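Local coordinates for pirin-like protein (Geobacillus kaustophilus, PDB 2P17) that is of unknown function but binds one iron ion per subunit and belongs to the bicupin pirin family, at residues 37-42 with 165-170. Sequence-based numbering, arbitrary orientation.
Sequences DPFLLL and VPVTMV
Pro38 and Val165 meet through aliphatic carbon: CG1 of Val165 lies 3.7 Å from Pro38 CB and 3.8 Å from Pro38 CG, one methyl lying against the CB-CG edge of the pyrrolidine ring. That methyl stands anti to the backbone N of Val165 (chi1 166°). A cis peptide bond precedes Pro38, whose CB points toward the other segment. Next along the chain, the far end of the Phe39 ring meets Val167, the two side chains coming from opposite directions; Phe39 CE1 comes 4.1 Å from Val167 CG1, which abuts the rim of the ring close to the ring plane. One face of the same ring is covered by Pro38, with CG 4.2 Å above the plane and over the ring centre. Pirins are bicupins, two beta-barrel domains in one chain, and here the loop and first residue of strand 39-47 pack against the loop and first residue of strand 167-174, which pairs with strands 145-149 and 235-242. No hydrogen bond links the two segments; the touching side chains are all buried and apolar. Tyr240 and Leu114 also touch Phe39. Asp37, just after helix 33-36, accepts hydrogen bonds at OD1 from the backbone N of Val245 and at OD2 from that of Asn246.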
ATOM      1  N   ASP A  37      -9.525  -4.100  -8.228  1.00  8.63           N
ATOM      2  CA  ASP A  37      -9.320  -3.005  -9.192  1.00  8.54           C
ATOM      3  C   ASP A  37      -9.279  -1.667  -8.448  1.00  8.43           C
ATOM      4  O   ASP A  37     -10.262  -1.303  -7.804  1.00  8.40           O
ATOM      5  CB  ASP A  37     -10.502  -3.055 -10.181  1.00  8.99           C
ATOM      6  CG  ASP A  37     -10.348  -2.129 -11.373  1.00  9.29           C
ATOM      7  OD1 ASP A  37      -9.275  -1.519 -11.545  1.00  9.83           O
ATOM      8  OD2 ASP A  37     -11.343  -2.010 -12.136  1.00 10.94           O
ATOM      9  N   PRO A  38      -8.186  -0.884  -8.585  1.00  8.06           N
ATOM     10  CA  PRO A  38      -7.073  -0.995  -9.527  1.00  8.01           C
ATOM     11  C   PRO A  38      -5.876  -1.829  -9.073  1.00  8.43           C
ATOM     12  O   PRO A  38      -4.853  -1.857  -9.769  1.00  8.77           O
ATOM     13  CB  PRO A  38      -6.623   0.467  -9.678  1.00  8.05           C
ATOM     14  CG  PRO A  38      -6.841   1.050  -8.268  1.00  8.23           C
ATOM     15  CD  PRO A  38      -8.072   0.326  -7.739  1.00  8.32           C
ATOM     16  N   PHE A  39      -5.972  -2.481  -7.917  1.00  8.19           N
ATOM     17  CA  PHE A  39      -4.837  -3.257  -7.401  1.00  8.48           C
ATOM     18  C   PHE A  39      -4.838  -4.667  -7.964  1.00  8.92           C
ATOM     19  O   PHE A  39      -5.902  -5.238  -8.207  1.00  9.49           O
ATOM     20  CB  PHE A  39      -4.849  -3.244  -5.873  1.00  8.25           C
ATOM     21  CG  PHE A  39      -4.948  -1.863  -5.316  1.00  8.32           C
ATOM     22  CD1 PHE A  39      -3.938  -0.943  -5.556  1.00  8.58           C
ATOM     23  CD2 PHE A  39      -6.067  -1.452  -4.616  1.00  9.09           C
ATOM     24  CE1 PHE A  39      -4.019   0.368  -5.077  1.00  9.54           C
ATOM     25  CE2 PHE A  39      -6.145  -0.151  -4.126  1.00  8.47           C
ATOM     26  CZ  PHE A  39      -5.118   0.757  -4.359  1.00  9.03           C
ATOM     27  N   LEU A  40      -3.646  -5.206  -8.207  1.00  9.21           N
ATOM     28  CA  LEU A  40      -3.532  -6.529  -8.819  1.00 10.29           C
ATOM     29  C   LEU A  40      -3.061  -7.579  -7.837  1.00 11.06           C
ATOM     30  O   LEU A  40      -3.396  -8.757  -7.972  1.00 12.03           O
ATOM     31  CB  LEU A  40      -2.610  -6.477 -10.040  1.00 10.93           C
ATOM     32  CG  LEU A  40      -3.115  -5.637 -11.203  1.00 12.27           C
ATOM     33  CD1 LEU A  40      -1.978  -5.371 -12.171  1.00 12.20           C
ATOM     34  CD2 LEU A  40      -4.314  -6.289 -11.910  1.00 15.03           C
ATOM     35  N   LEU A  41      -2.279  -7.147  -6.854  1.00 11.05           N
ATOM     36  CA  LEU A  41      -1.812  -8.030  -5.795  1.00 12.07           C
ATOM     37  C   LEU A  41      -1.098  -7.220  -4.723  1.00 11.10           C
ATOM     38  O   LEU A  41      -0.694  -6.077  -4.951  1.00 11.04           O
ATOM     39  CB  LEU A  41      -0.920  -9.163  -6.327  1.00 13.54           C
ATOM     40  CG  LEU A  41       0.433  -8.848  -6.952  1.00 15.24           C
ATOM     41  CD1 LEU A  41       1.515  -8.631  -5.896  1.00 17.94           C
ATOM     42  CD2 LEU A  41       0.855  -9.994  -7.885  1.00 14.53           C
ATOM     43  N   LEU A  42      -0.980  -7.815  -3.543  1.00 11.18           N
ATOM     44  CA  LEU A  42      -0.173  -7.239  -2.476  1.00 11.17           C
ATOM     45  C   LEU A  42       0.489  -8.403  -1.766  1.00 11.83           C
ATOM     46  O   LEU A  42      -0.204  -9.288  -1.260  1.00 11.66           O
ATOM     47  CB  LEU A  42      -1.029  -6.439  -1.489  1.00 11.49           C
ATOM     48  CG  LEU A  42      -0.269  -5.860  -0.285  1.00 11.97           C
ATOM     49  CD1 LEU A  42       0.863  -4.906  -0.685  1.00 12.45           C
ATOM     50  CD2 LEU A  42      -1.244  -5.150   0.639  1.00 12.03           C
ATOM     51  N   VAL A 165      -3.086   6.068 -12.274  1.00 11.19           N
ATOM     52  CA  VAL A 165      -4.322   5.773 -11.564  1.00 10.99           C
ATOM     53  C   VAL A 165      -4.252   6.518 -10.230  1.00 10.27           C
ATOM     54  O   VAL A 165      -3.289   6.342  -9.478  1.00  9.79           O
ATOM     55  CB  VAL A 165      -4.495   4.248 -11.293  1.00 11.13           C
ATOM     56  CG1 VAL A 165      -5.605   3.988 -10.271  1.00 12.21           C
ATOM     57  CG2 VAL A 165      -4.794   3.501 -12.579  1.00 13.20           C
ATOM     58  N   PRO A 166      -5.263   7.355  -9.923  1.00  9.38           N
ATOM     59  CA  PRO A 166      -5.285   7.974  -8.596  1.00  9.46           C
ATOM     60  C   PRO A 166      -5.306   6.936  -7.486  1.00  9.15           C
ATOM     61  O   PRO A 166      -6.196   6.083  -7.451  1.00  9.97           O
ATOM     62  CB  PRO A 166      -6.593   8.787  -8.598  1.00 10.10           C
ATOM     63  CG  PRO A 166      -6.851   9.073 -10.051  1.00 10.68           C
ATOM     64  CD  PRO A 166      -6.406   7.802 -10.746  1.00  9.38           C
ATOM     65  N   VAL A 167      -4.314   7.008  -6.607  1.00  8.29           N
ATOM     66  CA  VAL A 167      -4.203   6.103  -5.467  1.00  8.67           C
ATOM     67  C   VAL A 167      -3.956   6.919  -4.207  1.00  8.48           C
ATOM     68  O   VAL A 167      -3.061   7.774  -4.160  1.00  8.62           O
ATOM     69  CB  VAL A 167      -3.051   5.078  -5.654  1.00  8.62           C
ATOM     70  CG1 VAL A 167      -2.825   4.223  -4.391  1.00  9.89           C
ATOM     71  CG2 VAL A 167      -3.328   4.177  -6.848  1.00  9.39           C
ATOM     72  N   THR A 168      -4.749   6.659  -3.182  1.00  8.72           N
ATOM     73  CA  THR A 168      -4.490   7.197  -1.858  1.00  8.58           C
ATOM     74  C   THR A 168      -3.808   6.126  -1.025  1.00  8.37           C
ATOM     75  O   THR A 168      -4.326   5.016  -0.892  1.00  8.73           O
ATOM     76  CB  THR A 168      -5.782   7.688  -1.213  1.00  9.05           C
ATOM     77  OG1 THR A 168      -6.175   8.908  -1.863  1.00 10.03           O
ATOM     78  CG2 THR A 168      -5.611   7.922   0.296  1.00 10.56           C
HETATM   79  N   MSE A 169      -2.630   6.456  -0.513  1.00  8.06           N
HETATM   80  CA  MSE A 169      -1.860   5.549   0.322  1.00  7.79           C
HETATM   81  C   MSE A 169      -1.392   6.332   1.526  1.00  8.06           C
HETATM   82  O   MSE A 169      -0.671   7.322   1.387  1.00  7.83           O
HETATM   83  CB  MSE A 169      -0.659   4.974  -0.426  1.00  8.31           C
HETATM   84  CG  MSE A 169       0.182   4.044   0.440  1.00  8.78           C
HETATM   85 SE   MSE A 169       1.727   3.436  -0.577  0.70  9.04          SE
HETATM   86  CE  MSE A 169       2.575   2.349   0.801  1.00 10.64           C
ATOM     87  N   VAL A 170      -1.866   5.915   2.697  1.00  7.82           N
ATOM     88  CA  VAL A 170      -1.547   6.609   3.925  1.00  8.62           C
ATOM     89  C   VAL A 170      -1.083   5.649   5.002  1.00  8.72           C
ATOM     90  O   VAL A 170      -1.551   4.507   5.083  1.00  8.70           O
ATOM     91  CB  VAL A 170      -2.738   7.448   4.471  1.00  9.39           C
ATOM     92  CG1 VAL A 170      -3.184   8.537   3.470  1.00  8.96           C
ATOM     93  CG2 VAL A 170      -3.913   6.575   4.883  1.00  9.74           C
TER